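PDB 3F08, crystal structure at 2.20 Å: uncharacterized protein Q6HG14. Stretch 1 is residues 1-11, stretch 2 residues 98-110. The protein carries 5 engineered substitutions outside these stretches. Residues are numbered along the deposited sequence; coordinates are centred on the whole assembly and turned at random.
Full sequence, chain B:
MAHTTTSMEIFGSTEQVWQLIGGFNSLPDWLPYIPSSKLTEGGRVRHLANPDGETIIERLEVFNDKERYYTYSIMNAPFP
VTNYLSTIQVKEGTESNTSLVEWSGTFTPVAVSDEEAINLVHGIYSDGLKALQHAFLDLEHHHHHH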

HETATM    1  N   MSE B   1       1.919 -14.085  21.094  1.00 56.23           N
HETATM    2  CA  MSE B   1       1.285 -15.415  20.864  1.00 54.99           C
HETATM    3  C   MSE B   1      -0.209 -15.316  20.555  1.00 49.65           C
HETATM    4  O   MSE B   1      -0.698 -15.979  19.637  1.00 48.84           O
ATOM      5  N   ALA B   2      -0.923 -14.485  21.318  1.00 41.42           N
ATOM      6  CA  ALA B   2      -2.367 -14.320  21.159  1.00 33.91           C
ATOM      7  C   ALA B   2      -2.804 -13.986  19.737  1.00 30.74           C
ATOM      8  O   ALA B   2      -2.171 -13.181  19.056  1.00 25.58           O
ATOM      9  N   HIS B   3      -3.899 -14.606  19.302  1.00 26.75           N
ATOM     10  CA  HIS B   3      -4.416 -14.391  17.956  1.00 26.30           C
ATOM     11  C   HIS B   3      -5.914 -14.652  17.887  1.00 24.54           C
ATOM     12  O   HIS B   3      -6.483 -15.304  18.758  1.00 23.84           O
ATOM     13  N   THR B   4      -6.550 -14.140  16.844  1.00 21.53           N
ATOM     14  CA  THR B   4      -7.971 -14.366  16.667  1.00 19.99           C
ATOM     15  C   THR B   4      -8.321 -14.141  15.205  1.00 20.01           C
ATOM     16  O   THR B   4      -7.619 -13.425  14.489  1.00 19.25           O
ATOM     17  N   THR B   5      -9.397 -14.771  14.757  1.00 18.94           N
ATOM     18  CA  THR B   5      -9.829 -14.627  13.381  1.00 20.43           C
ATOM     19  C   THR B   5     -11.327 -14.818  13.300  1.00 22.48           C
ATOM     20  O   THR B   5     -11.913 -15.561  14.088  1.00 21.27           O
ATOM     21  N   THR B   6     -11.951 -14.129  12.359  1.00 21.43           N
ATOM     22  CA  THR B   6     -13.375 -14.288  12.159  1.00 24.31           C
ATOM     23  C   THR B   6     -13.591 -14.183  10.661  1.00 25.54           C
ATOM     24  O   THR B   6     -12.854 -13.488   9.960  1.00 24.82           O
ATOM     25  N   SER B   7     -14.589 -14.897  10.167  1.00 26.65           N
ATOM     26  CA  SER B   7     -14.870 -14.897   8.747  1.00 28.61           C
ATOM     27  C   SER B   7     -16.359 -14.769   8.502  1.00 28.50           C
ATOM     28  O   SER B   7     -17.170 -15.060   9.379  1.00 27.94           O
HETATM   29  N   MSE B   8     -16.716 -14.319   7.307  1.00 29.63           N
HETATM   30  CA  MSE B   8     -18.116 -14.181   6.955  1.00 31.79           C
HETATM   31  C   MSE B   8     -18.286 -14.179   5.451  1.00 27.93           C
HETATM   32  O   MSE B   8     -17.444 -13.663   4.713  1.00 25.45           O
ATOM     33  N   GLU B   9     -19.370 -14.789   4.994  1.00 25.10           N
ATOM     34  CA  GLU B   9     -19.669 -14.815   3.576  1.00 23.95           C
ATOM     35  C   GLU B   9     -20.377 -13.509   3.287  1.00 21.19           C
ATOM     36  O   GLU B   9     -21.501 -13.290   3.736  1.00 21.36           O
ATOM     37  N   ILE B  10     -19.710 -12.631   2.555  1.00 18.15           N
ATOM     38  CA  ILE B  10     -20.295 -11.352   2.202  1.00 14.72           C
ATOM     39  C   ILE B  10     -20.990 -11.505   0.858  1.00 15.40           C
ATOM     40  O   ILE B  10     -20.437 -12.115  -0.061  1.00 13.28           O
ATOM     41  N   PHE B  11     -22.198 -10.954   0.744  1.00 14.25           N
ATOM     42  CA  PHE B  11     -22.965 -11.067  -0.494  1.00 14.99           C
ATOM     43  C   PHE B  11     -22.555 -10.077  -1.559  1.00 14.93           C
ATOM     44  O   PHE B  11     -23.316  -9.180  -1.913  1.00 14.92           O
ATOM     45  N   THR B  98     -20.473 -13.869  -4.264  1.00 19.07           N
ATOM     46  CA  THR B  98     -20.258 -13.830  -2.819  1.00 18.50           C
ATOM     47  C   THR B  98     -18.759 -13.869  -2.552  1.00 16.58           C
ATOM     48  O   THR B  98     -17.983 -14.234  -3.429  1.00 16.38           O
ATOM     49  N   SER B  99     -18.358 -13.485  -1.345  1.00 15.47           N
ATOM     50  CA  SER B  99     -16.948 -13.482  -0.971  1.00 15.78           C
ATOM     51  C   SER B  99     -16.785 -14.000   0.443  1.00 15.84           C
ATOM     52  O   SER B  99     -17.670 -13.831   1.280  1.00 18.15           O
ATOM     53  N   LEU B 100     -15.657 -14.644   0.710  1.00 16.03           N
ATOM     54  CA  LEU B 100     -15.373 -15.107   2.057  1.00 15.62           C
ATOM     55  C   LEU B 100     -14.365 -14.100   2.584  1.00 15.40           C
ATOM     56  O   LEU B 100     -13.181 -14.157   2.260  1.00 17.94           O
ATOM     57  N   VAL B 101     -14.840 -13.156   3.375  1.00 15.58           N
ATOM     58  CA  VAL B 101     -13.953 -12.155   3.922  1.00 15.93           C
ATOM     59  C   VAL B 101     -13.447 -12.618   5.279  1.00 17.21           C
ATOM     60  O   VAL B 101     -14.227 -12.934   6.175  1.00 15.84           O
ATOM     61  N   GLU B 102     -12.128 -12.657   5.412  1.00 16.86           N
ATOM     62  CA  GLU B 102     -11.486 -13.112   6.633  1.00 18.22           C
ATOM     63  C   GLU B 102     -10.685 -11.975   7.260  1.00 16.77           C
ATOM     64  O   GLU B 102      -9.893 -11.310   6.586  1.00 15.85           O
ATOM     65  N   TRP B 103     -10.913 -11.745   8.546  1.00 14.47           N
ATOM     66  CA  TRP B 103     -10.218 -10.695   9.284  1.00 14.91           C
ATOM     67  C   TRP B 103      -9.515 -11.391  10.441  1.00 15.21           C
ATOM     68  O   TRP B 103     -10.160 -12.052  11.252  1.00 14.77           O
ATOM     69  N   SER B 104      -8.197 -11.249  10.522  1.00 14.76           N
ATOM     70  CA  SER B 104      -7.460 -11.907  11.591  1.00 17.49           C
ATOM     71  C   SER B 104      -6.394 -11.011  12.214  1.00 17.62           C
ATOM     72  O   SER B 104      -5.944 -10.037  11.605  1.00 16.69           O
ATOM     73  N   GLY B 105      -5.986 -11.355  13.432  1.00 15.37           N
ATOM     74  CA  GLY B 105      -4.975 -10.567  14.100  1.00 17.35           C
ATOM     75  C   GLY B 105      -4.149 -11.322  15.120  1.00 18.22           C
ATOM     76  O   GLY B 105      -4.587 -12.333  15.684  1.00 19.24           O
ATOM     77  N   THR B 106      -2.933 -10.827  15.332  1.00 17.20           N
ATOM     78  CA  THR B 106      -2.003 -11.389  16.302  1.00 15.86           C
ATOM     79  C   THR B 106      -1.586 -10.213  17.174  1.00 16.24           C
ATOM     80  O   THR B 106      -1.382  -9.100  16.681  1.00 14.26           O
ATOM     81  N   PHE B 107      -1.463 -10.454  18.472  1.00 14.77           N
ATOM     82  CA  PHE B 107      -1.130  -9.380  19.392  1.00 16.72           C
ATOM     83  C   PHE B 107      -0.765  -9.934  20.764  1.00 18.81           C
ATOM     84  O   PHE B 107      -0.960 -11.118  21.043  1.00 16.58           O
ATOM     85  N   THR B 108      -0.244  -9.062  21.619  1.00 20.26           N
ATOM     86  CA  THR B 108       0.121  -9.447  22.972  1.00 21.59           C
ATOM     87  C   THR B 108      -0.770  -8.634  23.893  1.00 22.59           C
ATOM     88  O   THR B 108      -0.821  -7.409  23.794  1.00 22.55           O
ATOM     89  N   PRO B 109      -1.513  -9.306  24.781  1.00 23.96           N
ATOM     90  CA  PRO B 109      -2.391  -8.577  25.699  1.00 24.22           C
ATOM     91  C   PRO B 109      -1.583  -7.770  26.715  1.00 24.19           C
ATOM     92  O   PRO B 109      -0.517  -8.196  27.149  1.00 23.90           O
ATOM     93  N   VAL B 110      -2.092  -6.601  27.086  1.00 24.86           N
ATOM     94  CA  VAL B 110      -1.415  -5.755  28.059  1.00 25.73           C
ATOM     95  C   VAL B 110      -2.415  -5.271  29.100  1.00 26.72           C
ATOM     96  O   VAL B 110      -3.343  -4.537  28.771  1.00 27.75           O
TER

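The two stretches form neighbouring antiparallel strands of one sheet, held together by a regular ladder of backbone hydrogen bonds, with side chains that pack in cross-strand pairs on its two faces rather than interlocking between the strands. The strands run at 153° to each other and bury 914 Å² in total. Thr4 with Gly105, Thr6 with Trp103, Met8 with Val101 and Ile10 with Ser99 are hydrogen-bonded pairs, each joined by two bonds; Ile10 N to Ser99 O, at 2.7 Å, is the shortest. Since successive residues of a strand point to alternate faces, these four pairs share one face, and His3, Thr5, Ser7 and Glu9 lie on the other with Thr106, Ser104, Glu102 and Leu100.

The face carrying Ile10, Val101 and Trp103 is the more buried. Ile10 (m, m) brings CG1 to 3.4 Å from CG2 of Val101 (t), a diagonal contact between two beta-branched residues, whose shape suits an extended backbone. Trp103 (t) starts on this face, but its indole leads away from the first strand, so only its near end meets Thr6 (t): CG2 of Thr6 lies 4.3 Å from CB of Trp103. The indole NE1 is hydrogen-bonded elsewhere in the structure. Met8, a selenomethionine with chi1 and chi2 both t, is extended and gives little surface to the other strand.

Gly105 has no side chain, and the neighbouring space is used by Phe107, whose chi1 of 43° (p) brings its ring nearer the first stretch although its CA-to-CB bond points away. The ring lies with its edge near Thr4 (t), CG2 of Thr4 being 4.0 Å from CE1 of Phe107, while Ala2 O sits over one face. Ala2 points toward the second stretch and is buried; its small methyl packs against two apolar neighbours, with CB of Ala2 3.8 Å from CE2 of Phe107 and 3.9 Å from CD of Pro109.

The opposite face is more polar and more open, which suits its short hydroxyls and long carboxylates. Thr5 (m) reaches diagonally to Glu102 (t, t), its CG2 3.6 Å from CG of Glu102, so the aliphatic part of the acid serves as a packing surface. OG1 of Thr5 makes a weak hydrogen bond to Thr4 O at 2.9 Å and lies 3.0 Å from CB of Ser104 (p). Further along, the end of Leu100 (t, p) comes nearer the first strand, where CD1 comes within 2.9 Å of OG of Ser7 (t), a tight contact, and 3.2 Å of OE2 of Glu9.

The end of Glu9 (m, m) comes nearer the second stretch, and its OE1 lies 3.3 Å from OG1 of Thr98 (p), at best a weak hydrogen bond. At the other end, His3 (p) packs CB 4.0 Å from CG2 of Thr106 (p), but its ring leads away, and ND1 donates to Met1 O at 3.1 Å within its own stretch.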

HETATM    1  CB  MSE B   1       1.496 -16.318  22.091  1.00 63.53           C
HETATM    2  CG  MSE B   1       0.516 -17.502  22.216  1.00 73.86           C
HETATM    3 SE   MSE B   1       0.496 -18.769  20.726  1.00 90.05          SE
HETATM    4  CE  MSE B   1       1.881 -19.986  21.330  1.00 84.78           C
ATOM      5  CB  ALA B   2      -2.873 -13.263  22.112  1.00 33.78           C
ATOM      6  CB  HIS B   3      -3.717 -15.323  16.964  1.00 26.54           C
ATOM      7  CG  HIS B   3      -3.865 -16.777  17.298  1.00 31.84           C
ATOM      8  ND1 HIS B   3      -3.200 -17.370  18.351  1.00 32.30           N
ATOM      9  CD2 HIS B   3      -4.624 -17.750  16.737  1.00 32.22           C
ATOM     10  CE1 HIS B   3      -3.542 -18.644  18.422  1.00 33.69           C
ATOM     11  NE2 HIS B   3      -4.405 -18.901  17.455  1.00 32.68           N
ATOM     12  CB  THR B   4      -8.824 -13.433  17.571  1.00 19.53           C
ATOM     13  OG1 THR B   4     -10.172 -13.912  17.609  1.00 15.62           O
ATOM     14  CG2 THR B   4      -8.820 -12.006  17.039  1.00 18.29           C
ATOM     15  CB  THR B   5      -9.195 -15.685  12.466  1.00 20.14           C
ATOM     16  OG1 THR B   5      -7.771 -15.605  12.548  1.00 25.95           O
ATOM     17  CG2 THR B   5      -9.618 -15.454  11.023  1.00 20.26           C
ATOM     18  CB  THR B   6     -14.209 -13.222  12.904  1.00 24.93           C
ATOM     19  OG1 THR B   6     -15.598 -13.570  12.818  1.00 26.76           O
ATOM     20  CG2 THR B   6     -14.002 -11.847  12.301  1.00 26.10           C
ATOM     21  CB  SER B   7     -14.348 -16.191   8.127  1.00 27.66           C
ATOM     22  OG  SER B   7     -14.826 -16.330   6.808  1.00 36.29           O
HETATM   23  CB  MSE B   8     -18.702 -12.896   7.555  1.00 39.58           C
HETATM   24  CG  MSE B   8     -20.195 -12.712   7.281  1.00 52.21           C
HETATM   25 SE   MSE B   8     -21.102 -11.422   8.442  1.00 71.85          SE
HETATM   26  CE  MSE B   8     -21.703 -12.629   9.831  1.00 65.30           C
ATOM     27  CB  GLU B   9     -20.595 -15.981   3.229  1.00 26.67           C
ATOM     28  CG  GLU B   9     -19.891 -17.308   2.989  1.00 33.39           C
ATOM     29  CD  GLU B   9     -19.066 -17.321   1.710  1.00 34.55           C
ATOM     30  OE1 GLU B   9     -19.598 -16.928   0.650  1.00 35.32           O
ATOM     31  OE2 GLU B   9     -17.889 -17.737   1.767  1.00 36.04           O
ATOM     32  CB  ILE B  10     -19.210 -10.276   2.113  1.00 15.09           C
ATOM     33  CG1 ILE B  10     -18.546 -10.128   3.484  1.00 12.86           C
ATOM     34  CG2 ILE B  10     -19.813  -8.938   1.651  1.00 11.98           C
ATOM     35  CD1 ILE B  10     -19.513  -9.721   4.586  1.00 10.58           C
ATOM     36  CB  PHE B  11     -24.463 -10.903  -0.230  1.00 15.67           C
ATOM     37  CG  PHE B  11     -25.008 -11.863   0.779  1.00 15.82           C
ATOM     38  CD1 PHE B  11     -24.254 -12.959   1.194  1.00 14.94           C
ATOM     39  CD2 PHE B  11     -26.282 -11.676   1.313  1.00 16.55           C
ATOM     40  CE1 PHE B  11     -24.757 -13.864   2.129  1.00 16.46           C
ATOM     41  CE2 PHE B  11     -26.803 -12.573   2.250  1.00 16.75           C
ATOM     42  CZ  PHE B  11     -26.038 -13.671   2.659  1.00 16.61           C
ATOM     43  CB  THR B  98     -20.917 -15.016  -2.084  1.00 17.44           C
ATOM     44  OG1 THR B  98     -20.315 -16.240  -2.515  1.00 17.06           O
ATOM     45  CG2 THR B  98     -22.417 -15.053  -2.349  1.00 17.54           C
ATOM     46  CB  SER B  99     -16.365 -12.058  -1.016  1.00 13.03           C
ATOM     47  OG  SER B  99     -16.338 -11.521  -2.323  1.00 15.61           O
ATOM     48  CB  LEU B 100     -14.743 -16.496   2.062  1.00 17.29           C
ATOM     49  CG  LEU B 100     -14.524 -17.001   3.491  1.00 18.39           C
ATOM     50  CD1 LEU B 100     -15.873 -17.131   4.188  1.00 17.23           C
ATOM     51  CD2 LEU B 100     -13.801 -18.335   3.469  1.00 20.54           C
ATOM     52  CB  VAL B 101     -14.664 -10.810   4.048  1.00 16.03           C
ATOM     53  CG1 VAL B 101     -13.694  -9.769   4.595  1.00 12.83           C
ATOM     54  CG2 VAL B 101     -15.209 -10.385   2.674  1.00 13.45           C
ATOM     55  CB  GLU B 102     -10.573 -14.289   6.286  1.00 21.63           C
ATOM     56  CG  GLU B 102     -10.065 -15.099   7.447  1.00 29.15           C
ATOM     57  CD  GLU B 102      -9.388 -16.378   6.977  1.00 35.05           C
ATOM     58  OE1 GLU B 102      -8.277 -16.303   6.410  1.00 37.13           O
ATOM     59  OE2 GLU B 102      -9.980 -17.462   7.155  1.00 39.34           O
ATOM     60  CB  TRP B 103     -11.225  -9.674   9.828  1.00 12.84           C
ATOM     61  CG  TRP B 103     -10.643  -8.321  10.090  1.00 14.47           C
ATOM     62  CD1 TRP B 103      -9.338  -8.021  10.354  1.00 14.53           C
ATOM     63  CD2 TRP B 103     -11.357  -7.077  10.130  1.00 16.61           C
ATOM     64  NE1 TRP B 103      -9.196  -6.667  10.556  1.00 15.41           N
ATOM     65  CE2 TRP B 103     -10.418  -6.067  10.425  1.00 14.34           C
ATOM     66  CE3 TRP B 103     -12.703  -6.722   9.952  1.00 16.29           C
ATOM     67  CZ2 TRP B 103     -10.779  -4.721  10.539  1.00 17.66           C
ATOM     68  CZ3 TRP B 103     -13.063  -5.382  10.067  1.00 18.46           C
ATOM     69  CH2 TRP B 103     -12.100  -4.397  10.360  1.00 18.19           C
ATOM     70  CB  SER B 104      -6.804 -13.180  11.058  1.00 18.02           C
ATOM     71  OG  SER B 104      -5.814 -12.853  10.104  1.00 26.50           O
ATOM     72  CB  THR B 106      -0.776 -12.006  15.615  1.00 17.49           C
ATOM     73  OG1 THR B 106      -0.119 -11.013  14.824  1.00 21.78           O
ATOM     74  CG2 THR B 106      -1.201 -13.148  14.707  1.00 17.08           C
ATOM     75  CB  PHE B 107      -2.346  -8.472  19.538  1.00 15.41           C
ATOM     76  CG  PHE B 107      -3.636  -9.237  19.671  1.00 16.46           C
ATOM     77  CD1 PHE B 107      -4.349  -9.633  18.538  1.00 18.85           C
ATOM     78  CD2 PHE B 107      -4.098  -9.632  20.924  1.00 17.35           C
ATOM     79  CE1 PHE B 107      -5.496 -10.424  18.647  1.00 19.20           C
ATOM     80  CE2 PHE B 107      -5.244 -10.423  21.050  1.00 18.55           C
ATOM     81  CZ  PHE B 107      -5.946 -10.821  19.909  1.00 19.60           C
ATOM     82  CB  THR B 108       1.593  -9.114  23.303  1.00 22.97           C
ATOM     83  OG1 THR B 108       2.460  -9.665  22.304  1.00 21.62           O
ATOM     84  CG2 THR B 108       1.972  -9.706  24.655  1.00 24.10           C
ATOM     85  CB  PRO B 109      -3.192  -9.692  26.369  1.00 23.66           C
ATOM     86  CG  PRO B 109      -3.196 -10.778  25.340  1.00 25.36           C
ATOM     87  CD  PRO B 109      -1.778 -10.751  24.843  1.00 23.69           C
ATOM     88  CB  VAL B 110      -0.771  -4.510  27.392  1.00 25.22           C
ATOM     89  CG1 VAL B 110      -0.158  -3.607  28.458  1.00 24.33           C
ATOM     90  CG2 VAL B 110       0.288  -4.941  26.395  1.00 23.55           C
TER